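5'-methylthioadenosine nucleosidase (Arabidopsis thaliana, PDB 2QTG) belongs to the phosphorylase superfamily, as a plant nucleosidase with an alpha/beta fold in which helices pack around a central mixed, curled beta sheet. Local coordinates at residues V30-M35 with N75-G80; D109-A114 with L213-V218; G118-K123 with D225-D230; V130-D135 with L170-L175. All blocks are in the same frame, centred on the assembly; numbering follows the deposited sequence. Where two conformers were deposited one is given.

Contact 1 (V30-M35 with N75-G80); sequences VFVIAM and NVVCPG. With MTH (2-(4-amino-pyrrolo[2,3-D]pyrimidin-7-yl)-5-methylsulfanylmethyl-tetrahydro-furan-3,4-diol), chain C.
Phe31 faces Val76 across neighbouring parallel strands, their side chains crossing at a slant. Phe31 CB lies 3.7 Å from Val76 CG2, with Asn75 O equally near; CG is a little farther from that same methyl. With CG anti to the carbonyl carbon (chi1 -79°), the ring swings away from 75-80, and CD1 is the last atom near it, with Asn75 O at the ring edge, close to its plane, and Val76 CG2 still alongside. Beyond this point the ring serves Leu42 of helix 36-46 and Ile112 and Ala114 of strand 110-119, so a large flat residue suits this buried place, packed between helix and sheet. The backbones are joined by three nearly straight bonds: Phe31 N to Asn75 O at 2.7 Å, Val77 N to Phe31 O at 2.8 Å and Ile33 N to Val77 O at 2.9 Å. Beta-branched valines and isoleucine suit extended strands, and Ile33 CD1 meets Val76 CG1 at 3.8 Å. Past the strands, a water accepts weakly from Gly80 N and donates to Ala34 O. Met35 SD approaches MTH CS at 3.9 Å, an example of the alpha/beta plan: the residues that follow strand 28-32 lead into helix 36-46 and line the ligand site.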
loop_
_atom_site.group_PDB
_atom_site.type_symbol
_atom_site.label_atom_id
_atom_site.label_comp_id
_atom_site.label_asym_id
_atom_site.label_seq_id
_atom_site.Cartn_x
_atom_site.Cartn_y
_atom_site.Cartn_z
ATOM N N VAL A 30 7.605 11.765 14.118
ATOM C CA VAL A 30 6.383 11.684 13.334
ATOM C C VAL A 30 5.464 10.548 13.854
ATOM O O VAL A 30 5.875 9.388 13.944
ATOM C CB VAL A 30 6.671 11.490 11.810
ATOM C CG1 VAL A 30 5.404 11.110 11.041
ATOM C CG2 VAL A 30 7.298 12.734 11.203
ATOM N N PHE A 31 4.241 10.907 14.212
ATOM C CA PHE A 31 3.138 9.944 14.475
ATOM C C PHE A 31 2.351 9.689 13.189
ATOM O O PHE A 31 1.867 10.622 12.548
ATOM C CB PHE A 31 2.173 10.470 15.517
ATOM C CG PHE A 31 2.651 10.339 16.907
ATOM C CD1 PHE A 31 3.575 11.264 17.429
ATOM C CD2 PHE A 31 2.187 9.302 17.721
ATOM C CE1 PHE A 31 4.017 11.147 18.726
ATOM C CE2 PHE A 31 2.631 9.176 19.045
ATOM C CZ PHE A 31 3.538 10.084 19.540
ATOM N N VAL A 32 2.248 8.422 12.791
ATOM C CA VAL A 32 1.380 8.051 11.657
ATOM C C VAL A 32 0.099 7.425 12.215
ATOM O O VAL A 32 0.132 6.323 12.798
ATOM C CB VAL A 32 2.092 7.047 10.668
ATOM C CG1 VAL A 32 1.088 6.495 9.643
ATOM C CG2 VAL A 32 3.266 7.750 9.970
ATOM N N ILE A 33 -1.024 8.134 12.086
ATOM C CA ILE A 33 -2.251 7.681 12.735
ATOM C C ILE A 33 -3.352 7.573 11.673
ATOM O O ILE A 33 -3.651 8.549 10.978
ATOM C CB ILE A 33 -2.706 8.578 13.959
ATOM C CG1 ILE A 33 -1.586 8.723 15.042
ATOM C CG2 ILE A 33 -4.042 8.002 14.536
ATOM C CD1 ILE A 33 -1.891 9.765 16.203
ATOM N N ALA A 34 -3.960 6.399 11.560
ATOM C CA ALA A 34 -4.811 6.097 10.384
ATOM C C ALA A 34 -6.182 6.822 10.386
ATOM O O ALA A 34 -6.644 7.288 9.335
ATOM C CB ALA A 34 -5.021 4.616 10.268
ATOM N N MET A 35 -6.800 6.910 11.563
ATOM C CA MET A 35 -8.111 7.565 11.719
ATOM C C MET A 35 -8.054 8.847 12.557
ATOM O O MET A 35 -7.454 8.871 13.644
ATOM C CB MET A 35 -9.106 6.582 12.352
ATOM C CG MET A 35 -9.208 5.252 11.599
ATOM S SD MET A 35 -10.703 4.339 12.008
ATOM C CE MET A 35 -10.287 3.855 13.674
ATOM N N ASN A 75 5.178 15.903 14.834
ATOM C CA ASN A 75 4.272 15.853 13.683
ATOM C C ASN A 75 3.333 14.665 13.795
ATOM O O ASN A 75 3.757 13.545 14.098
ATOM C CB ASN A 75 5.081 15.817 12.391
ATOM C CG ASN A 75 5.882 17.080 12.203
ATOM O OD1 ASN A 75 5.310 18.175 12.186
ATOM N ND2 ASN A 75 7.212 16.952 12.094
ATOM N N VAL A 76 2.049 14.923 13.650
ATOM C CA VAL A 76 1.039 13.879 13.562
ATOM C C VAL A 76 0.423 13.924 12.156
ATOM O O VAL A 76 -0.110 14.933 11.731
ATOM C CB VAL A 76 -0.056 13.980 14.677
ATOM C CG1 VAL A 76 -1.185 13.006 14.440
ATOM C CG2 VAL A 76 0.557 13.788 16.096
ATOM N N VAL A 77 0.504 12.798 11.459
ATOM C CA VAL A 77 0.008 12.733 10.097
ATOM C C VAL A 77 -1.052 11.657 9.963
ATOM O O VAL A 77 -0.960 10.567 10.576
ATOM C CB VAL A 77 1.129 12.552 9.061
ATOM C CG1 VAL A 77 1.653 11.117 9.076
ATOM C CG2 VAL A 77 0.632 12.958 7.683
ATOM N N CYS A 78 -2.098 12.011 9.201
ATOM C CA CYS A 78 -3.299 11.212 8.976
ATOM C C CYS A 78 -3.621 11.234 7.476
ATOM O O CYS A 78 -3.579 12.308 6.852
ATOM C CB CYS A 78 -4.512 11.786 9.753
ATOM S SG CYS A 78 -4.322 11.846 11.549
ATOM N N PRO A 79 -3.991 10.085 6.902
ATOM C CA PRO A 79 -4.339 10.071 5.477
ATOM C C PRO A 79 -5.657 10.821 5.154
ATOM O O PRO A 79 -5.932 11.123 3.981
ATOM C CB PRO A 79 -4.437 8.587 5.156
ATOM C CG PRO A 79 -4.809 7.952 6.448
ATOM C CD PRO A 79 -4.158 8.752 7.529
ATOM N N GLY A 80 -6.440 11.102 6.196
ATOM C CA GLY A 80 -7.656 11.904 6.104
ATOM C C GLY A 80 -8.803 11.260 5.383
ATOM O O GLY A 80 -8.883 10.040 5.266
HETATM C CS MTH C . -12.210 1.317 10.151
HETATM S "S5'" MTH C . -11.164 -0.093 9.769
HETATM C "C5'" MTH C . -10.456 -0.253 11.384
HETATM C "C4'" MTH C . -9.257 0.653 11.704
HETATM O "O4'" MTH C . -8.888 0.421 13.086
HETATM C "C2'" MTH C . -7.326 -0.747 11.660
HETATM O "O2'" MTH C . -5.878 -0.743 11.673
HETATM C "C3'" MTH C . -7.993 0.382 10.885
HETATM O "O3'" MTH C . -7.239 1.606 10.844
HETATM C "C1'" MTH C . -7.832 -0.589 13.113
HETATM N N9 MTH C . -8.392 -1.829 13.611
HETATM C C8 MTH C . -9.178 -1.953 14.628
HETATM C C7 MTH C . -9.370 -3.145 14.984
HETATM C C5 MTH C . -9.154 -3.985 14.022
HETATM C C6 MTH C . -9.348 -5.328 13.854
HETATM N N6 MTH C . -10.050 -6.072 14.754
HETATM N N1 MTH C . -8.823 -5.825 12.694
HETATM C C2 MTH C . -8.128 -5.039 11.802
HETATM N N3 MTH C . -7.936 -3.696 11.987
HETATM C C4 MTH C . -8.434 -3.163 13.129
HETATM O O HOH W 1 -7.479 9.726 8.755
#

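Contact 2 (D109-A114 with L213-V218); sequences DIIINA and LKIPVV
Ile112 and Val218 lie side by side on one face of the sheet and point the same way, with Ile112 CG1 3.9 Å from Val218 CG2. The other methyl of Val218, CG1, meets the tip of Ile110, whose side chain slants across it. Ile110 can reach so far because its CG1 is anti to the backbone N (chi1 -178°) and the chain runs on extended to CD1. Against Pro216 the same isoleucine stands at about a right angle, CG1 resting near the proline CB. Ile111 and Val217 lie on the opposite face, crossing at a slant. The CG2 branch of Ile111 abuts Val217 CG2 at 3.9 Å, while its CG1 branch touches Ile215 CG2 at 3.8 Å. Val206 of helix 203-212 also covers Ile111. That helix ends in a Schellman motif with Lys214, at positive phi, as its C-prime residue, and Pro216 then leads into strand 217-226, parallel to 110-119. Having no N-H to offer, Pro216 packs its ring against Asp109 O, with CD 3.3 Å away, and its carbonyl accepts from Ile111 N at 2.9 Å. Val218 N then donates to Ile111 O, and Asn113 N to Val218 O over a more bent bond (153°). The chemistry is thus divided: hydrocarbon side chains pack both faces, backbone amides and carbonyls satisfy one another between the strands, and the buried amide of Asn113 finds its partners in Lys221 NZ and Val32 O.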
loop_
_atom_site.group_PDB
_atom_site.type_symbol
_atom_site.label_atom_id
_atom_site.label_comp_id
_atom_site.label_asym_id
_atom_site.label_seq_id
_atom_site.Cartn_x
_atom_site.Cartn_y
_atom_site.Cartn_z
ATOM N N ASP A 109 13.474 11.731 13.165
ATOM C CA ASP A 109 14.415 10.744 13.747
ATOM C C ASP A 109 13.764 9.376 14.046
ATOM O O ASP A 109 14.425 8.336 14.073
ATOM C CB ASP A 109 15.092 11.345 14.983
ATOM C CG ASP A 109 15.797 12.661 14.671
ATOM O OD1 ASP A 109 16.712 12.645 13.820
ATOM O OD2 ASP A 109 15.407 13.715 15.223
ATOM N N ILE A 110 12.448 9.373 14.202
ATOM C CA ILE A 110 11.713 8.171 14.586
ATOM C C ILE A 110 10.230 8.320 14.180
ATOM O O ILE A 110 9.670 9.397 14.225
ATOM C CB ILE A 110 11.892 7.918 16.118
ATOM C CG1 ILE A 110 11.191 6.630 16.596
ATOM C CG2 ILE A 110 11.491 9.144 16.920
ATOM C CD1 ILE A 110 11.742 6.088 17.997
ATOM N N ILE A 111 9.628 7.229 13.754
ATOM C CA ILE A 111 8.211 7.175 13.420
ATOM C C ILE A 111 7.480 6.363 14.497
ATOM O O ILE A 111 7.967 5.320 14.912
ATOM C CB ILE A 111 8.006 6.417 12.082
ATOM C CG1 ILE A 111 8.708 7.087 10.914
ATOM C CG2 ILE A 111 6.474 6.049 11.804
ATOM C CD1 ILE A 111 8.222 8.430 10.589
ATOM N N ILE A 112 6.311 6.837 14.905
ATOM C CA ILE A 112 5.432 6.111 15.786
ATOM C C ILE A 112 4.082 5.909 15.082
ATOM O O ILE A 112 3.321 6.853 14.852
ATOM C CB ILE A 112 5.195 6.841 17.135
ATOM C CG1 ILE A 112 6.517 7.345 17.754
ATOM C CG2 ILE A 112 4.230 6.007 18.085
ATOM C CD1 ILE A 112 6.422 7.937 19.129
ATOM N N ASN A 113 3.787 4.661 14.762
ATOM C CA ASN A 113 2.470 4.262 14.260
ATOM C C ASN A 113 1.611 3.975 15.493
ATOM O O ASN A 113 1.834 3.021 16.193
ATOM C CB ASN A 113 2.582 3.045 13.331
ATOM C CG ASN A 113 1.226 2.530 12.808
ATOM O OD1 ASN A 113 1.054 1.326 12.675
ATOM N ND2 ASN A 113 0.265 3.448 12.517
ATOM N N ALA A 114 0.654 4.852 15.779
ATOM C CA ALA A 114 -0.221 4.707 16.961
ATOM C C ALA A 114 -1.675 4.542 16.512
ATOM O O ALA A 114 -2.139 5.274 15.642
ATOM C CB ALA A 114 -0.088 5.945 17.869
ATOM N N LEU A 213 13.540 3.366 3.965
ATOM C CA LEU A 213 14.164 4.688 4.127
ATOM C C LEU A 213 15.051 4.796 5.381
ATOM O O LEU A 213 15.508 5.881 5.734
ATOM C CB LEU A 213 13.087 5.784 4.117
ATOM C CG LEU A 213 12.477 6.033 2.735
ATOM C CD1 LEU A 213 11.218 6.921 2.793
ATOM C CD2 LEU A 213 13.516 6.648 1.783
ATOM N N LYS A 214 15.251 3.657 6.035
ATOM C CA LYS A 214 16.100 3.502 7.215
ATOM C C LYS A 214 15.748 4.434 8.380
ATOM O O LYS A 214 16.635 5.076 8.967
ATOM C CB LYS A 214 17.589 3.621 6.822
ATOM C CG LYS A 214 18.059 2.570 5.771
ATOM C CD LYS A 214 17.899 1.149 6.316
ATOM C CE LYS A 214 18.066 0.040 5.253
ATOM N NZ LYS A 214 17.301 0.276 3.983
ATOM N N ILE A 215 14.453 4.507 8.713
ATOM C CA ILE A 215 13.981 5.273 9.856
ATOM C C ILE A 215 13.476 4.332 10.951
ATOM O O ILE A 215 12.624 3.464 10.682
ATOM C CB ILE A 215 12.834 6.276 9.501
ATOM C CG1 ILE A 215 13.137 7.045 8.200
ATOM C CG2 ILE A 215 12.506 7.210 10.692
ATOM C CD1 ILE A 215 14.304 8.057 8.350
ATOM N N PRO A 216 13.962 4.540 12.191
ATOM C CA PRO A 216 13.462 3.784 13.361
ATOM C C PRO A 216 11.949 3.908 13.464
ATOM O O PRO A 216 11.397 4.994 13.309
ATOM C CB PRO A 216 14.127 4.449 14.561
ATOM C CG PRO A 216 15.342 5.190 14.005
ATOM C CD PRO A 216 15.017 5.516 12.552
ATOM N N VAL A 217 11.293 2.782 13.702
ATOM C CA VAL A 217 9.840 2.779 13.811
ATOM C C VAL A 217 9.424 1.992 15.056
ATOM O O VAL A 217 9.994 0.936 15.361
ATOM C CB VAL A 217 9.172 2.229 12.512
ATOM C CG1 VAL A 217 9.582 0.724 12.252
ATOM C CG2 VAL A 217 7.667 2.450 12.531
ATOM N N VAL A 218 8.445 2.553 15.764
ATOM C CA VAL A 218 7.781 1.898 16.892
ATOM C C VAL A 218 6.250 2.028 16.745
ATOM O O VAL A 218 5.729 2.837 15.945
ATOM C CB VAL A 218 8.273 2.425 18.286
ATOM C CG1 VAL A 218 9.809 2.415 18.409
ATOM C CG2 VAL A 218 7.832 3.803 18.509
#

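Contact 3 (G118-K123 with D225-D230); sequences GGFKVK and DLVDGD. With MTH (2-(4-amino-pyrrolo[2,3-D]pyrimidin-7-yl)-5-methylsulfanylmethyl-tetrahydro-furan-3,4-diol), chain C.
The carboxylate of Asp228 takes two successive backbone N-H groups, one on each oxygen: Lys121 N reaches OD1 at 2.7 Å and Val122 N reaches OD2 at a longer 3.3 Å. Both bonds use the syn lone pairs, so each oxygen is met from the side of the other. A chi1 of 62° sets CG between the backbone N and the carbonyl carbon, bringing the carboxylate back over residues 120-122. Asp228 OD2 also lies at the edge of the Phe120 ring, whose plane is 79° from that of the carboxylate. One ring face is covered by Val227 in a CH-pi contact, with CB 4.2 Å from the centroid. The strands themselves are tied by Gly119 N to Asp225 O at 2.9 Å and Val227 N to Gly119 O at 2.8 Å. Gly118, with no side chain, lets Val227 CG2 come to 3.8 Å from its CA. Asp225 OD1 accepts from MTH N6 at 2.9 Å, and Gly118 N lies close to MTH C7. An aspartate that accepts two N-H groups probably gains stability for its negative charge, and in return Asp228 pins the type I turn 226-229 to the 3-10 segment 121-123, just beyond the strand ends that reach MTH.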
loop_
_atom_site.group_PDB
_atom_site.type_symbol
_atom_site.label_atom_id
_atom_site.label_comp_id
_atom_site.label_asym_id
_atom_site.label_seq_id
_atom_site.Cartn_x
_atom_site.Cartn_y
_atom_site.Cartn_z
ATOM N N GLY A 118 -7.222 -5.083 16.841
ATOM C CA GLY A 118 -7.725 -6.338 17.409
ATOM C C GLY A 118 -6.651 -6.978 18.294
ATOM O O GLY A 118 -5.433 -6.764 18.092
ATOM N N GLY A 119 -7.092 -7.745 19.282
ATOM C CA GLY A 119 -6.188 -8.512 20.128
ATOM C C GLY A 119 -6.758 -9.895 20.380
ATOM O O GLY A 119 -7.979 -10.106 20.278
ATOM N N PHE A 120 -5.884 -10.840 20.694
ATOM C CA PHE A 120 -6.294 -12.206 21.054
ATOM C C PHE A 120 -6.223 -12.355 22.560
ATOM O O PHE A 120 -5.128 -12.221 23.178
ATOM C CB PHE A 120 -5.430 -13.254 20.324
ATOM C CG PHE A 120 -5.722 -13.306 18.857
ATOM C CD1 PHE A 120 -6.769 -14.105 18.378
ATOM C CD2 PHE A 120 -5.022 -12.484 17.970
ATOM C CE1 PHE A 120 -7.078 -14.128 17.006
ATOM C CE2 PHE A 120 -5.346 -12.467 16.593
ATOM C CZ PHE A 120 -6.377 -13.302 16.122
ATOM N N LYS A 121 -7.387 -12.566 23.166
ATOM C CA LYS A 121 -7.405 -12.797 24.605
ATOM C C LYS A 121 -6.512 -13.991 24.996
ATOM O O LYS A 121 -5.929 -13.988 26.053
ATOM C CB LYS A 121 -8.819 -12.896 25.190
ATOM C CG LYS A 121 -9.683 -14.048 24.755
ATOM C CD LYS A 121 -10.807 -14.237 25.784
ATOM C CE LYS A 121 -11.835 -15.273 25.329
ATOM N NZ LYS A 121 -12.665 -15.762 26.513
ATOM N N VAL A 122 -6.376 -14.968 24.109
ATOM C CA VAL A 122 -5.514 -16.121 24.377
ATOM C C VAL A 122 -4.009 -15.809 24.299
ATOM O O VAL A 122 -3.203 -16.631 24.742
ATOM C CB VAL A 122 -5.890 -17.366 23.518
ATOM C CG1 VAL A 122 -7.394 -17.691 23.635
ATOM C CG2 VAL A 122 -5.447 -17.205 22.041
ATOM N N LYS A 123 -3.642 -14.636 23.762
ATOM C CA LYS A 123 -2.259 -14.138 23.773
ATOM C C LYS A 123 -2.067 -13.096 24.887
ATOM O O LYS A 123 -1.016 -12.443 24.980
ATOM C CB LYS A 123 -1.852 -13.529 22.421
ATOM C CG LYS A 123 -1.863 -14.449 21.196
ATOM C CD LYS A 123 -0.827 -15.581 21.279
ATOM C CE LYS A 123 0.585 -15.072 21.248
ATOM N NZ LYS A 123 1.520 -16.219 21.546
ATOM N N ASP A 225 -10.933 -4.401 20.298
ATOM C CA ASP A 225 -11.777 -5.573 20.289
ATOM C C ASP A 225 -10.934 -6.815 20.395
ATOM O O ASP A 225 -9.760 -6.815 20.018
ATOM C CB ASP A 225 -12.716 -5.616 19.084
ATOM C CG ASP A 225 -12.046 -6.071 17.857
ATOM O OD1 ASP A 225 -11.179 -5.321 17.359
ATOM O OD2 ASP A 225 -12.410 -7.169 17.392
ATOM N N LEU A 226 -11.563 -7.840 20.963
ATOM C CA LEU A 226 -10.986 -9.163 21.147
ATOM C C LEU A 226 -11.456 -10.010 19.983
ATOM O O LEU A 226 -12.658 -10.354 19.863
ATOM C CB LEU A 226 -11.428 -9.738 22.508
ATOM C CG LEU A 226 -10.914 -9.094 23.810
ATOM C CD1 LEU A 226 -11.267 -10.010 25.046
ATOM C CD2 LEU A 226 -9.387 -8.715 23.832
ATOM N N VAL A 227 -10.523 -10.288 19.077
ATOM C CA VAL A 227 -10.841 -11.016 17.839
ATOM C C VAL A 227 -11.393 -12.403 18.180
ATOM O O VAL A 227 -12.254 -12.934 17.488
ATOM C CB VAL A 227 -9.607 -11.121 16.935
ATOM C CG1 VAL A 227 -9.929 -11.985 15.730
ATOM C CG2 VAL A 227 -9.135 -9.709 16.488
ATOM N N ASP A 228 -10.947 -12.948 19.301
ATOM C CA ASP A 228 -11.395 -14.248 19.775
ATOM C C ASP A 228 -12.328 -14.173 21.020
ATOM O O ASP A 228 -12.382 -15.114 21.817
ATOM C CB ASP A 228 -10.179 -15.160 20.032
ATOM C CG ASP A 228 -9.242 -14.625 21.131
ATOM O OD1 ASP A 228 -9.432 -13.485 21.636
ATOM O OD2 ASP A 228 -8.286 -15.361 21.474
ATOM N N GLY A 229 -13.071 -13.072 21.144
ATOM C CA GLY A 229 -14.099 -12.916 22.189
ATOM C C GLY A 229 -15.455 -12.541 21.601
ATOM O O GLY A 229 -15.592 -12.395 20.392
ATOM N N ASP A 230 -16.474 -12.388 22.442
ATOM C CA ASP A 230 -17.816 -12.056 21.912
ATOM C C ASP A 230 -18.011 -10.595 21.535
ATOM O O ASP A 230 -17.198 -9.727 21.894
ATOM C CB ASP A 230 -18.950 -12.522 22.830
ATOM C CG ASP A 230 -18.542 -12.595 24.296
ATOM O OD1 ASP A 230 -17.716 -13.470 24.675
ATOM O OD2 ASP A 230 -19.082 -11.787 25.072
HETATM C CS MTH C . -12.210 1.317 10.151
HETATM S "S5'" MTH C . -11.164 -0.093 9.769
HETATM C "C5'" MTH C . -10.456 -0.253 11.384
HETATM C "C4'" MTH C . -9.257 0.653 11.704
HETATM O "O4'" MTH C . -8.888 0.421 13.086
HETATM C "C2'" MTH C . -7.326 -0.747 11.660
HETATM O "O2'" MTH C . -5.878 -0.743 11.673
HETATM C "C3'" MTH C . -7.993 0.382 10.885
HETATM O "O3'" MTH C . -7.239 1.606 10.844
HETATM C "C1'" MTH C . -7.832 -0.589 13.113
HETATM N N9 MTH C . -8.392 -1.829 13.611
HETATM C C8 MTH C . -9.178 -1.953 14.628
HETATM C C7 MTH C . -9.370 -3.145 14.984
HETATM C C5 MTH C . -9.154 -3.985 14.022
HETATM C C6 MTH C . -9.348 -5.328 13.854
HETATM N N6 MTH C . -10.050 -6.072 14.754
HETATM N N1 MTH C . -8.823 -5.825 12.694
HETATM C C2 MTH C . -8.128 -5.039 11.802
HETATM N N3 MTH C . -7.936 -3.696 11.987
HETATM C C4 MTH C . -8.434 -3.163 13.129
HETATM O O HOH W 2 -15.236 -14.521 24.980
#

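Contact 4 (V130-D135 with L170-L175); sequences VFLVSD and LKIGRL. With EDO (1,2-ethanediol), chain D.
Asp135 and Arg174 form a salt bridge in which the guanidinium meets the carboxylate side-on: NE donates to OD1 at 2.8 Å and NH2 to OD2 at 2.9 Å. Both oxygens lie close to the guanidinium plane, but the two planes are 36° apart: NE approaches OD1 from above the carboxylate plane, and NH2 meets OD2 on the syn side, also out of that plane. A bend at chi3 (-73°) turns the otherwise extended arginine back onto its partner. Each ion has a further neighbour, since Arg174 NH1 reaches Asn194 O and Asp135 OD2 accepts from Gln157 NE2. Among backbone bonds, Leu132 N donates to Lys171 O at 2.9 Å, Ser134 N to Gly173 O at 3.0 Å from above the carbonyl plane, and Leu175 N to Asp135 O at 3.0 Å. Gly173 N is buried and has no partner. These strands, 130-133 and 172-175, run 70° apart, and the chain turns a corner at Ser134. Such sharp divergence fits a strongly curled sheet, as in the phosphorylase superfamily, rather than a flat one. Aromatic packing comes from Phe131 in a CH-pi contact: Lys171 CB sits over one ring face, 3.5 Å from the centroid, so that the aliphatic stem of the lysine covers the ring while NZ goes on to Asp129. Apolar contacts follow the same sheet: Val133 CG1 meets Leu175 CB at 3.9 Å, and the CB atoms of Leu132 and Leu170 come near each other. A 1,2-ethanediol, probably from the crystallisation liquor, bridges the two segments through Val130 N, Val130 O and Lys171 N.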
loop_
_atom_site.group_PDB
_atom_site.type_symbol
_atom_site.label_atom_id
_atom_site.label_comp_id
_atom_site.label_asym_id
_atom_site.label_seq_id
_atom_site.Cartn_x
_atom_site.Cartn_y
_atom_site.Cartn_z
ATOM N N VAL A 130 -2.629 -0.959 25.865
ATOM C CA VAL A 130 -1.786 -0.388 24.805
ATOM C C VAL A 130 -0.468 -1.173 24.690
ATOM O O VAL A 130 0.340 -1.172 25.622
ATOM C CB VAL A 130 -1.531 1.149 24.972
ATOM C CG1 VAL A 130 -0.793 1.686 23.752
ATOM C CG2 VAL A 130 -2.878 1.904 25.180
ATOM N N PHE A 131 -0.295 -1.872 23.564
ATOM C CA PHE A 131 0.889 -2.688 23.319
ATOM C C PHE A 131 2.006 -1.902 22.622
ATOM O O PHE A 131 1.774 -1.010 21.768
ATOM C CB PHE A 131 0.547 -3.918 22.474
ATOM C CG PHE A 131 -0.061 -5.049 23.233
ATOM C CD1 PHE A 131 -1.341 -4.939 23.756
ATOM C CD2 PHE A 131 0.615 -6.243 23.368
ATOM C CE1 PHE A 131 -1.905 -5.962 24.419
ATOM C CE2 PHE A 131 0.056 -7.295 24.052
ATOM C CZ PHE A 131 -1.209 -7.174 24.566
ATOM N N LEU A 132 3.225 -2.244 23.010
ATOM C CA LEU A 132 4.395 -1.886 22.272
ATOM C C LEU A 132 4.553 -3.084 21.359
ATOM O O LEU A 132 4.360 -4.206 21.787
ATOM C CB LEU A 132 5.589 -1.767 23.226
ATOM C CG LEU A 132 6.855 -1.124 22.681
ATOM C CD1 LEU A 132 6.585 0.374 22.292
ATOM C CD2 LEU A 132 7.978 -1.248 23.729
ATOM N N VAL A 133 4.872 -2.888 20.103
ATOM C CA VAL A 133 4.934 -4.038 19.207
ATOM C C VAL A 133 6.379 -4.495 19.086
ATOM O O VAL A 133 7.243 -3.656 18.876
ATOM C CB VAL A 133 4.299 -3.632 17.819
ATOM C CG1 VAL A 133 4.712 -4.552 16.687
ATOM C CG2 VAL A 133 2.763 -3.547 17.954
ATOM N N SER A 134 6.637 -5.805 19.197
ATOM C CA SER A 134 7.992 -6.347 18.991
ATOM C C SER A 134 8.374 -6.433 17.525
ATOM O O SER A 134 9.447 -6.021 17.115
ATOM C CB SER A 134 8.133 -7.738 19.636
ATOM O OG SER A 134 7.074 -8.597 19.191
ATOM N N ASP A 135 7.495 -7.004 16.721
ATOM C CA ASP A 135 7.752 -7.126 15.303
ATOM C C ASP A 135 6.420 -7.250 14.549
ATOM O O ASP A 135 5.344 -7.438 15.163
ATOM C CB ASP A 135 8.737 -8.281 14.995
ATOM C CG ASP A 135 8.274 -9.628 15.496
ATOM O OD1 ASP A 135 7.093 -9.806 15.949
ATOM O OD2 ASP A 135 9.113 -10.553 15.383
ATOM N N LEU A 170 4.444 -1.524 29.163
ATOM C CA LEU A 170 3.468 -1.896 28.149
ATOM C C LEU A 170 3.658 -3.369 27.831
ATOM O O LEU A 170 4.801 -3.855 27.806
ATOM C CB LEU A 170 3.677 -1.026 26.903
ATOM C CG LEU A 170 3.539 0.501 27.151
ATOM C CD1 LEU A 170 3.725 1.313 25.865
ATOM C CD2 LEU A 170 2.170 0.803 27.781
ATOM N N LYS A 171 2.535 -4.078 27.658
ATOM C CA LYS A 171 2.512 -5.391 27.044
ATOM C C LYS A 171 3.178 -5.344 25.645
ATOM O O LYS A 171 3.245 -4.300 24.998
ATOM C CB LYS A 171 1.059 -5.909 26.944
ATOM C CG LYS A 171 0.380 -6.106 28.308
ATOM C CD LYS A 171 -0.883 -6.947 28.175
ATOM C CE LYS A 171 -1.640 -6.924 29.486
ATOM N NZ LYS A 171 -2.848 -7.710 29.440
ATOM N N ILE A 172 3.737 -6.476 25.218
ATOM C CA ILE A 172 4.391 -6.535 23.914
ATOM C C ILE A 172 3.962 -7.824 23.201
ATOM O O ILE A 172 3.573 -8.788 23.834
ATOM C CB ILE A 172 5.971 -6.374 24.024
ATOM C CG1 ILE A 172 6.587 -6.075 22.631
ATOM C CG2 ILE A 172 6.603 -7.600 24.757
ATOM C CD1 ILE A 172 7.826 -5.123 22.577
ATOM N N GLY A 173 4.015 -7.809 21.877
ATOM C CA GLY A 173 3.571 -8.947 21.096
ATOM C C GLY A 173 3.745 -8.605 19.635
ATOM O O GLY A 173 4.109 -7.475 19.264
ATOM N N ARG A 174 3.509 -9.588 18.795
ATOM C CA ARG A 174 3.678 -9.393 17.361
ATOM C C ARG A 174 2.359 -8.905 16.790
ATOM O O ARG A 174 1.280 -9.389 17.182
ATOM C CB ARG A 174 4.139 -10.708 16.700
ATOM C CG ARG A 174 4.015 -10.759 15.160
ATOM C CD ARG A 174 4.553 -12.107 14.685
ATOM N NE ARG A 174 6.015 -12.160 14.775
ATOM C CZ ARG A 174 6.760 -13.238 14.503
ATOM N NH1 ARG A 174 6.196 -14.378 14.154
ATOM N NH2 ARG A 174 8.078 -13.176 14.582
ATOM N N LEU A 175 2.461 -7.984 15.836
ATOM C CA LEU A 175 1.318 -7.405 15.150
ATOM C C LEU A 175 1.191 -8.018 13.752
ATOM O O LEU A 175 2.198 -8.136 13.046
ATOM C CB LEU A 175 1.445 -5.869 15.075
ATOM C CG LEU A 175 0.428 -5.126 14.170
ATOM C CD1 LEU A 175 -1.046 -5.136 14.701
ATOM C CD2 LEU A 175 0.903 -3.704 13.985
HETATM C C1 EDO D . -0.178 -1.989 29.134
HETATM O O1 EDO D . 0.091 -2.700 27.932
HETATM C C2 EDO D . -1.656 -1.672 29.258
HETATM O O2 EDO D . -1.935 -0.391 28.718
#

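Overall arrangement
All four contacts belong to one curled mixed sheet within the phosphorylase superfamily range. Contacts 1 and 2, about 12 Å apart between centres, touch directly because strands 28-32 and 110-119 are neighbours. Contacts 2 and 3 join strands 110-119 and 217-226 near their two ends, with centres about 27 Å apart. Along the chain these two cross, and both segments of contact 4 fall between their first and second segments; its strand 130-138 runs antiparallel to 217-226. Contact 1 closes before the others open. MTH is touched by contacts 1 and 3, whose centres are about 25 Å apart, so loop residues after strand 28-32 and the ends of strands 110-119 and 217-226 reach the same ligand.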